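Local coordinates for protein Crov588 (Cafeteriavirus, PDB 6NYR) that is of unknown function but folds as a circular leucine-rich-repeat protein built from FNIP repeats, a design often used for protein binding, at residues F280-N285 with F302-N307; L322-D327 with L344-D349. All coordinates share one frame; numbering follows the deposited sequence.

Contact 1 (F280-N285 with F302-N307); sequences FGNNFN and FGNNFN
Two successive turns of a leucine-rich-repeat solenoid of FNIP type meet here, 280-285 and 302-307, each the loop that follows a short strand and carries the same FGNNFN sequence. Asn305 and Asn282 have the largest areas buried by the contact. The backbone N of Asn305 donates to Asn282 O at 2.9 Å, nearly along the C=O axis, although the N-H...O angle is only 146°. CB and CG of Asn305 lie against that same Asn282 O (CB at 3.0 Å). The Asn305 side chain, its CG anti to the carbonyl carbon, runs alongside that of Asn283 with the amide planes only 13° apart, and its OD1 is hydrogen-bonded to a bound glycerol, probably from the crystallisation liquor. Gly303 packs against the backbone of the preceding loop: its CA points a hydrogen at Gly281 O, 3.2 Å away and almost straight. In the buried interior the phenylalanines repeat from turn to turn. Phe280 and Phe302 have near-parallel planes slid apart, so CD2 of Phe280 meets CD1 of Phe302 at 3.7 Å with little ring overlap; Phe284 and Phe306 meet rim to rim. Within each loop the two rings lie face against face, CE1 of Phe280 over the centre of Phe284 and CE1 of Phe302 over that of Phe306. Asn285 OD1 accepts twice, from Gln308 NE2 and from Asn307 N at 2.7 Å, the latter donor lying above the carbonyl plane.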
ATOM      1  N   PHE A 280     -21.331   9.679  -3.444  1.00 45.52           N
ATOM      2  CA  PHE A 280     -22.417   9.605  -2.478  1.00 46.42           C
ATOM      3  C   PHE A 280     -21.983   8.763  -1.284  1.00 44.68           C
ATOM      4  O   PHE A 280     -21.081   7.925  -1.376  1.00 45.22           O
ATOM      5  CB  PHE A 280     -23.687   9.010  -3.102  1.00 45.21           C
ATOM      6  CG  PHE A 280     -24.409   9.949  -4.022  1.00 44.63           C
ATOM      7  CD1 PHE A 280     -25.151  11.003  -3.517  1.00 44.13           C
ATOM      8  CD2 PHE A 280     -24.354   9.771  -5.392  1.00 44.74           C
ATOM      9  CE1 PHE A 280     -25.818  11.869  -4.361  1.00 45.26           C
ATOM     10  CE2 PHE A 280     -25.024  10.634  -6.247  1.00 45.87           C
ATOM     11  CZ  PHE A 280     -25.756  11.683  -5.729  1.00 45.97           C
ATOM     12  N   GLY A 281     -22.653   8.993  -0.153  1.00 43.73           N
ATOM     13  CA  GLY A 281     -22.402   8.235   1.051  1.00 41.20           C
ATOM     14  C   GLY A 281     -23.267   6.991   1.119  1.00 42.56           C
ATOM     15  O   GLY A 281     -24.037   6.677   0.214  1.00 42.34           O
ATOM     16  N   ASN A 282     -23.133   6.281   2.240  1.00 46.29           N
ATOM     17  CA  ASN A 282     -23.751   4.966   2.366  1.00 46.20           C
ATOM     18  C   ASN A 282     -25.261   5.021   2.152  1.00 45.04           C
ATOM     19  O   ASN A 282     -25.827   4.152   1.479  1.00 47.12           O
ATOM     20  CB  ASN A 282     -23.434   4.372   3.740  1.00 49.31           C
ATOM     21  CG  ASN A 282     -23.574   2.864   3.766  1.00 52.21           C
ATOM     22  OD1 ASN A 282     -24.667   2.328   3.599  1.00 55.70           O
ATOM     23  ND2 ASN A 282     -22.464   2.171   3.996  1.00 53.52           N
ATOM     24  N   ASN A 283     -25.929   6.040   2.700  1.00 42.29           N
ATOM     25  CA  ASN A 283     -27.379   6.001   2.806  1.00 41.61           C
ATOM     26  C   ASN A 283     -28.124   6.641   1.646  1.00 41.86           C
ATOM     27  O   ASN A 283     -29.351   6.504   1.584  1.00 45.68           O
ATOM     28  CB  ASN A 283     -27.865   6.704   4.081  1.00 41.92           C
ATOM     29  CG  ASN A 283     -27.525   5.949   5.334  1.00 41.79           C
ATOM     30  OD1 ASN A 283     -27.024   4.826   5.281  1.00 42.91           O
ATOM     31  ND2 ASN A 283     -27.803   6.556   6.479  1.00 42.95           N
ATOM     32  N   PHE A 284     -27.450   7.354   0.749  1.00 40.75           N
ATOM     33  CA  PHE A 284     -28.180   8.029  -0.313  1.00 40.73           C
ATOM     34  C   PHE A 284     -28.932   7.011  -1.163  1.00 43.20           C
ATOM     35  O   PHE A 284     -28.335   6.072  -1.700  1.00 43.10           O
ATOM     36  CB  PHE A 284     -27.246   8.849  -1.191  1.00 45.22           C
ATOM     37  CG  PHE A 284     -27.951   9.522  -2.334  1.00 47.86           C
ATOM     38  CD1 PHE A 284     -28.637  10.711  -2.139  1.00 47.64           C
ATOM     39  CD2 PHE A 284     -27.933   8.965  -3.602  1.00 47.89           C
ATOM     40  CE1 PHE A 284     -29.292  11.329  -3.185  1.00 46.46           C
ATOM     41  CE2 PHE A 284     -28.587   9.580  -4.652  1.00 47.94           C
ATOM     42  CZ  PHE A 284     -29.267  10.763  -4.441  1.00 46.94           C
ATOM     43  N   ASN A 285     -30.238   7.213  -1.300  1.00 45.19           N
ATOM     44  CA  ASN A 285     -31.083   6.271  -2.025  1.00 49.09           C
ATOM     45  C   ASN A 285     -32.299   7.009  -2.586  1.00 49.35           C
ATOM     46  O   ASN A 285     -33.446   6.588  -2.429  1.00 48.14           O
ATOM     47  CB  ASN A 285     -31.484   5.106  -1.117  1.00 46.09           C
ATOM     48  CG  ASN A 285     -32.033   3.930  -1.899  1.00 47.98           C
ATOM     49  OD1 ASN A 285     -31.885   3.865  -3.122  1.00 44.69           O
ATOM     50  ND2 ASN A 285     -32.652   2.985  -1.200  1.00 48.25           N
ATOM     51  N   PHE A 302     -21.673   5.786  -6.352  1.00 44.58           N
ATOM     52  CA  PHE A 302     -22.830   5.641  -5.484  1.00 44.18           C
ATOM     53  C   PHE A 302     -22.426   4.934  -4.190  1.00 45.75           C
ATOM     54  O   PHE A 302     -21.455   4.178  -4.134  1.00 47.32           O
ATOM     55  CB  PHE A 302     -23.952   4.851  -6.169  1.00 43.42           C
ATOM     56  CG  PHE A 302     -24.663   5.614  -7.244  1.00 45.16           C
ATOM     57  CD1 PHE A 302     -25.547   6.629  -6.921  1.00 47.10           C
ATOM     58  CD2 PHE A 302     -24.454   5.311  -8.580  1.00 45.78           C
ATOM     59  CE1 PHE A 302     -26.203   7.335  -7.913  1.00 46.80           C
ATOM     60  CE2 PHE A 302     -25.108   6.016  -9.575  1.00 46.32           C
ATOM     61  CZ  PHE A 302     -25.984   7.027  -9.236  1.00 47.27           C
ATOM     62  N   GLY A 303     -23.221   5.172  -3.138  1.00 47.87           N
ATOM     63  CA  GLY A 303     -23.038   4.504  -1.868  1.00 45.89           C
ATOM     64  C   GLY A 303     -23.750   3.161  -1.814  1.00 45.46           C
ATOM     65  O   GLY A 303     -24.495   2.781  -2.713  1.00 41.96           O
ATOM     66  N   ASN A 304     -23.546   2.457  -0.697  1.00 47.34           N
ATOM     67  CA  ASN A 304     -23.947   1.056  -0.625  1.00 47.60           C
ATOM     68  C   ASN A 304     -25.460   0.884  -0.695  1.00 46.65           C
ATOM     69  O   ASN A 304     -25.931  -0.161  -1.153  1.00 45.42           O
ATOM     70  CB  ASN A 304     -23.386   0.415   0.646  1.00 47.53           C
ATOM     71  CG  ASN A 304     -21.898   0.121   0.536  1.00 46.79           C
ATOM     72  OD1 ASN A 304     -21.411  -0.281  -0.525  1.00 47.50           O
ATOM     73  ND2 ASN A 304     -21.170   0.311   1.632  1.00 43.69           N
ATOM     74  N   ASN A 305     -26.238   1.876  -0.257  1.00 45.91           N
ATOM     75  CA  ASN A 305     -27.688   1.727  -0.235  1.00 44.99           C
ATOM     76  C   ASN A 305     -28.385   2.193  -1.510  1.00 45.92           C
ATOM     77  O   ASN A 305     -29.567   1.879  -1.697  1.00 44.03           O
ATOM     78  CB  ASN A 305     -28.301   2.496   0.942  1.00 44.06           C
ATOM     79  CG  ASN A 305     -27.972   1.882   2.277  1.00 44.31           C
ATOM     80  OD1 ASN A 305     -27.251   0.887   2.357  1.00 43.33           O
ATOM     81  ND2 ASN A 305     -28.496   2.478   3.346  1.00 44.44           N
ATOM     82  N   PHE A 306     -27.706   2.926  -2.390  1.00 47.58           N
ATOM     83  CA  PHE A 306     -28.384   3.447  -3.570  1.00 46.11           C
ATOM     84  C   PHE A 306     -28.938   2.310  -4.419  1.00 48.25           C
ATOM     85  O   PHE A 306     -28.210   1.384  -4.787  1.00 50.97           O
ATOM     86  CB  PHE A 306     -27.442   4.298  -4.418  1.00 45.26           C
ATOM     87  CG  PHE A 306     -28.081   4.822  -5.668  1.00 44.41           C
ATOM     88  CD1 PHE A 306     -28.855   5.971  -5.632  1.00 45.94           C
ATOM     89  CD2 PHE A 306     -27.925   4.160  -6.876  1.00 44.99           C
ATOM     90  CE1 PHE A 306     -29.454   6.454  -6.775  1.00 46.50           C
ATOM     91  CE2 PHE A 306     -28.523   4.641  -8.024  1.00 46.27           C
ATOM     92  CZ  PHE A 306     -29.288   5.790  -7.974  1.00 47.43           C
ATOM     93  N   ASN A 307     -30.228   2.389  -4.746  1.00 45.16           N
ATOM     94  CA  ASN A 307     -30.863   1.343  -5.536  1.00 46.72           C
ATOM     95  C   ASN A 307     -32.095   1.882  -6.251  1.00 46.10           C
ATOM     96  O   ASN A 307     -33.149   1.240  -6.257  1.00 46.95           O
ATOM     97  CB  ASN A 307     -31.239   0.153  -4.647  1.00 44.23           C
ATOM     98  CG  ASN A 307     -31.620  -1.082  -5.451  1.00 45.09           C
ATOM     99  OD1 ASN A 307     -31.329  -1.174  -6.643  1.00 43.17           O
ATOM    100  ND2 ASN A 307     -32.268  -2.040  -4.795  1.00 50.15           N
TER

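Contact 2 (L322-D327 with L344-D349); sequences LTFGDD and LTFGDD
Three backbone hydrogen bonds tie 322-327 to 344-349. Thr345 N donates to Leu322 O in the carbonyl plane, and Phe324 N donates to Thr345 O at 2.8 Å with an N-H...O angle of 171°. Farther along, Asp349 N reaches Asp326 O at 2.8 Å, again in the carbonyl plane. Between these bonds direct N-H...O pairing lapses although the backbones stay close; a water donates to Gly325 O and accepts from Gly347 N, and Gly347 CA-H points at Gly325 O. The register is that of parallel strands, Leu322 beside Leu344 and Thr323 beside Thr345, as in the stacked strands of a leucine-rich-repeat solenoid, here of FNIP type. On the leucine side, CD1 of Leu344 touches CD2 of Leu322 at 3.7 Å and CE2 of Phe324 at 4.0 Å. The Phe324 and Phe346 rings run side by side, planes 9° apart, but barely overlap. Past the glycines the aspartates pair with nearly parallel carboxylates: Asp326 OD1 lies 3.1 Å from Asp348 OD2, a like-charge approach that may raise the pKa of one acid, and Asp348 OD1 is also close to Asp370 OD2, continuing the row of charge. Another water donates twice, linking the backbone carbonyl of Asp327 to the carboxylate of Asp349. In the next shell, Phe328 stacks on Phe324 and Phe350 on Phe346, Leu366 packs against Leu344, and Asn304 OD1 accepts from Asp326 N.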
ATOM      1  N   LEU A 322     -18.149   5.022 -13.656  1.00 42.79           N
ATOM      2  CA  LEU A 322     -19.355   4.778 -12.876  1.00 44.12           C
ATOM      3  C   LEU A 322     -19.121   3.598 -11.945  1.00 41.41           C
ATOM      4  O   LEU A 322     -18.685   2.531 -12.389  1.00 42.80           O
ATOM      5  CB  LEU A 322     -20.553   4.506 -13.784  1.00 42.98           C
ATOM      6  CG  LEU A 322     -21.835   4.045 -13.089  1.00 42.18           C
ATOM      7  CD1 LEU A 322     -22.333   5.087 -12.114  1.00 40.95           C
ATOM      8  CD2 LEU A 322     -22.904   3.727 -14.136  1.00 43.28           C
ATOM      9  N   THR A 323     -19.406   3.793 -10.660  1.00 39.07           N
ATOM     10  CA  THR A 323     -19.202   2.761  -9.650  1.00 41.25           C
ATOM     11  C   THR A 323     -20.451   2.646  -8.788  1.00 44.85           C
ATOM     12  O   THR A 323     -20.875   3.628  -8.170  1.00 41.39           O
ATOM     13  CB  THR A 323     -17.985   3.072  -8.771  1.00 40.57           C
ATOM     14  OG1 THR A 323     -16.821   3.207  -9.596  1.00 43.47           O
ATOM     15  CG2 THR A 323     -17.772   1.966  -7.748  1.00 37.95           C
ATOM     16  N   PHE A 324     -21.025   1.447  -8.739  1.00 46.77           N
ATOM     17  CA  PHE A 324     -22.212   1.178  -7.944  1.00 42.91           C
ATOM     18  C   PHE A 324     -21.814   0.611  -6.588  1.00 42.35           C
ATOM     19  O   PHE A 324     -20.740   0.028  -6.415  1.00 41.95           O
ATOM     20  CB  PHE A 324     -23.145   0.203  -8.669  1.00 42.93           C
ATOM     21  CG  PHE A 324     -23.901   0.820  -9.810  1.00 44.02           C
ATOM     22  CD1 PHE A 324     -24.923   1.727  -9.574  1.00 43.93           C
ATOM     23  CD2 PHE A 324     -23.591   0.493 -11.121  1.00 45.37           C
ATOM     24  CE1 PHE A 324     -25.621   2.294 -10.624  1.00 44.26           C
ATOM     25  CE2 PHE A 324     -24.286   1.062 -12.176  1.00 44.39           C
ATOM     26  CZ  PHE A 324     -25.302   1.961 -11.924  1.00 43.94           C
ATOM     27  N   GLY A 325     -22.713   0.783  -5.622  1.00 44.51           N
ATOM     28  CA  GLY A 325     -22.524   0.257  -4.291  1.00 38.86           C
ATOM     29  C   GLY A 325     -23.149  -1.111  -4.128  1.00 39.43           C
ATOM     30  O   GLY A 325     -23.573  -1.760  -5.086  1.00 39.40           O
ATOM     31  N   ASP A 326     -23.203  -1.548  -2.868  1.00 42.07           N
ATOM     32  CA  ASP A 326     -23.629  -2.905  -2.550  1.00 41.88           C
ATOM     33  C   ASP A 326     -25.032  -3.202  -3.071  1.00 39.31           C
ATOM     34  O   ASP A 326     -25.288  -4.283  -3.615  1.00 38.05           O
ATOM     35  CB  ASP A 326     -23.579  -3.116  -1.035  1.00 43.39           C
ATOM     36  CG  ASP A 326     -22.168  -3.218  -0.503  1.00 46.03           C
ATOM     37  OD1 ASP A 326     -21.266  -3.629  -1.265  1.00 57.25           O
ATOM     38  OD2 ASP A 326     -21.966  -2.890   0.687  1.00 49.67           O
ATOM     39  N   ASP A 327     -25.966  -2.273  -2.871  1.00 41.07           N
ATOM     40  CA  ASP A 327     -27.384  -2.588  -2.999  1.00 45.50           C
ATOM     41  C   ASP A 327     -27.947  -2.446  -4.409  1.00 46.22           C
ATOM     42  O   ASP A 327     -29.048  -2.951  -4.665  1.00 46.44           O
ATOM     43  CB  ASP A 327     -28.209  -1.698  -2.055  1.00 46.02           C
ATOM     44  CG  ASP A 327     -28.078  -2.103  -0.605  1.00 45.52           C
ATOM     45  OD1 ASP A 327     -27.272  -3.013  -0.320  1.00 45.31           O
ATOM     46  OD2 ASP A 327     -28.774  -1.513   0.253  1.00 45.15           O
ATOM     47  N   LEU A 344     -16.931   0.705 -15.685  1.00 44.86           N
ATOM     48  CA  LEU A 344     -18.190   0.371 -15.031  1.00 45.24           C
ATOM     49  C   LEU A 344     -17.913  -0.689 -13.978  1.00 41.51           C
ATOM     50  O   LEU A 344     -17.398  -1.765 -14.297  1.00 41.23           O
ATOM     51  CB  LEU A 344     -19.223  -0.137 -16.039  1.00 44.52           C
ATOM     52  CG  LEU A 344     -20.563  -0.595 -15.457  1.00 42.29           C
ATOM     53  CD1 LEU A 344     -21.221   0.533 -14.679  1.00 41.62           C
ATOM     54  CD2 LEU A 344     -21.491  -1.100 -16.551  1.00 42.81           C
ATOM     55  N   THR A 345     -18.289  -0.403 -12.738  1.00 39.71           N
ATOM     56  CA  THR A 345     -18.059  -1.310 -11.625  1.00 43.56           C
ATOM     57  C   THR A 345     -19.381  -1.511 -10.907  1.00 40.93           C
ATOM     58  O   THR A 345     -20.017  -0.538 -10.482  1.00 38.88           O
ATOM     59  CB  THR A 345     -17.000  -0.750 -10.670  1.00 45.13           C
ATOM     60  OG1 THR A 345     -15.782  -0.524 -11.391  1.00 49.26           O
ATOM     61  CG2 THR A 345     -16.731  -1.722  -9.538  1.00 41.32           C
ATOM     62  N   PHE A 346     -19.792  -2.761 -10.772  1.00 42.80           N
ATOM     63  CA  PHE A 346     -20.997  -3.101 -10.032  1.00 45.52           C
ATOM     64  C   PHE A 346     -20.641  -3.516  -8.610  1.00 42.42           C
ATOM     65  O   PHE A 346     -19.492  -3.835  -8.297  1.00 42.51           O
ATOM     66  CB  PHE A 346     -21.770  -4.228 -10.724  1.00 46.05           C
ATOM     67  CG  PHE A 346     -22.464  -3.807 -11.983  1.00 47.25           C
ATOM     68  CD1 PHE A 346     -23.636  -3.068 -11.927  1.00 47.49           C
ATOM     69  CD2 PHE A 346     -21.959  -4.162 -13.225  1.00 51.86           C
ATOM     70  CE1 PHE A 346     -24.284  -2.684 -13.084  1.00 47.46           C
ATOM     71  CE2 PHE A 346     -22.611  -3.781 -14.385  1.00 49.99           C
ATOM     72  CZ  PHE A 346     -23.771  -3.044 -14.312  1.00 47.52           C
ATOM     73  N   GLY A 347     -21.659  -3.504  -7.749  1.00 42.64           N
ATOM     74  CA  GLY A 347     -21.517  -3.902  -6.368  1.00 39.86           C
ATOM     75  C   GLY A 347     -22.037  -5.306  -6.112  1.00 41.35           C
ATOM     76  O   GLY A 347     -22.318  -6.082  -7.027  1.00 41.27           O
ATOM     77  N   ASP A 348     -22.190  -5.618  -4.824  1.00 41.41           N
ATOM     78  CA  ASP A 348     -22.461  -6.994  -4.426  1.00 44.48           C
ATOM     79  C   ASP A 348     -23.760  -7.514  -5.025  1.00 43.70           C
ATOM     80  O   ASP A 348     -23.811  -8.645  -5.525  1.00 42.67           O
ATOM     81  CB  ASP A 348     -22.517  -7.095  -2.900  1.00 47.66           C
ATOM     82  CG  ASP A 348     -21.153  -6.991  -2.262  1.00 50.79           C
ATOM     83  OD1 ASP A 348     -20.151  -7.180  -2.976  1.00 52.14           O
ATOM     84  OD2 ASP A 348     -21.086  -6.745  -1.041  1.00 55.61           O
ATOM     85  N   ASP A 349     -24.817  -6.701  -5.005  1.00 43.65           N
ATOM     86  CA  ASP A 349     -26.162  -7.198  -5.261  1.00 46.53           C
ATOM     87  C   ASP A 349     -26.547  -7.270  -6.735  1.00 46.25           C
ATOM     88  O   ASP A 349     -27.490  -8.002  -7.075  1.00 44.39           O
ATOM     89  CB  ASP A 349     -27.201  -6.325  -4.536  1.00 49.29           C
ATOM     90  CG  ASP A 349     -27.168  -6.500  -3.033  1.00 46.34           C
ATOM     91  OD1 ASP A 349     -26.331  -7.290  -2.549  1.00 46.02           O
ATOM     92  OD2 ASP A 349     -27.981  -5.850  -2.338  1.00 44.24           O
TER
HETATM   93  O   HOH W   1     -15.399   1.521 -12.647  1.00 43.09           O
HETATM   94  O   HOH W   2     -24.550  -3.132  -7.056  1.00 28.50           O
HETATM   95  O   HOH W   3     -30.663  -4.960  -3.725  1.00 25.85           O

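Contacts 1 and 2 join equivalent neighbouring turns of one solenoid, their centres 10 Å apart, and 302-307 lies directly against 322-327: Phe302 N reaches Thr323 O and Asn304 O meets Asp327 N, both probable hydrogen bonds. Each has a buried phenylalanine interior and a partly exposed polar row, but they sample different lengths of the turn. Contact 2 starts on the strands and so includes parallel strand pairing and leucine packing; contact 1 lies wholly in the loop and extends to the second phenylalanine and the last asparagine. The polar row differs too: neutral amides in 280-285 and 302-307 give way to close aspartates in 322-327 and 344-349.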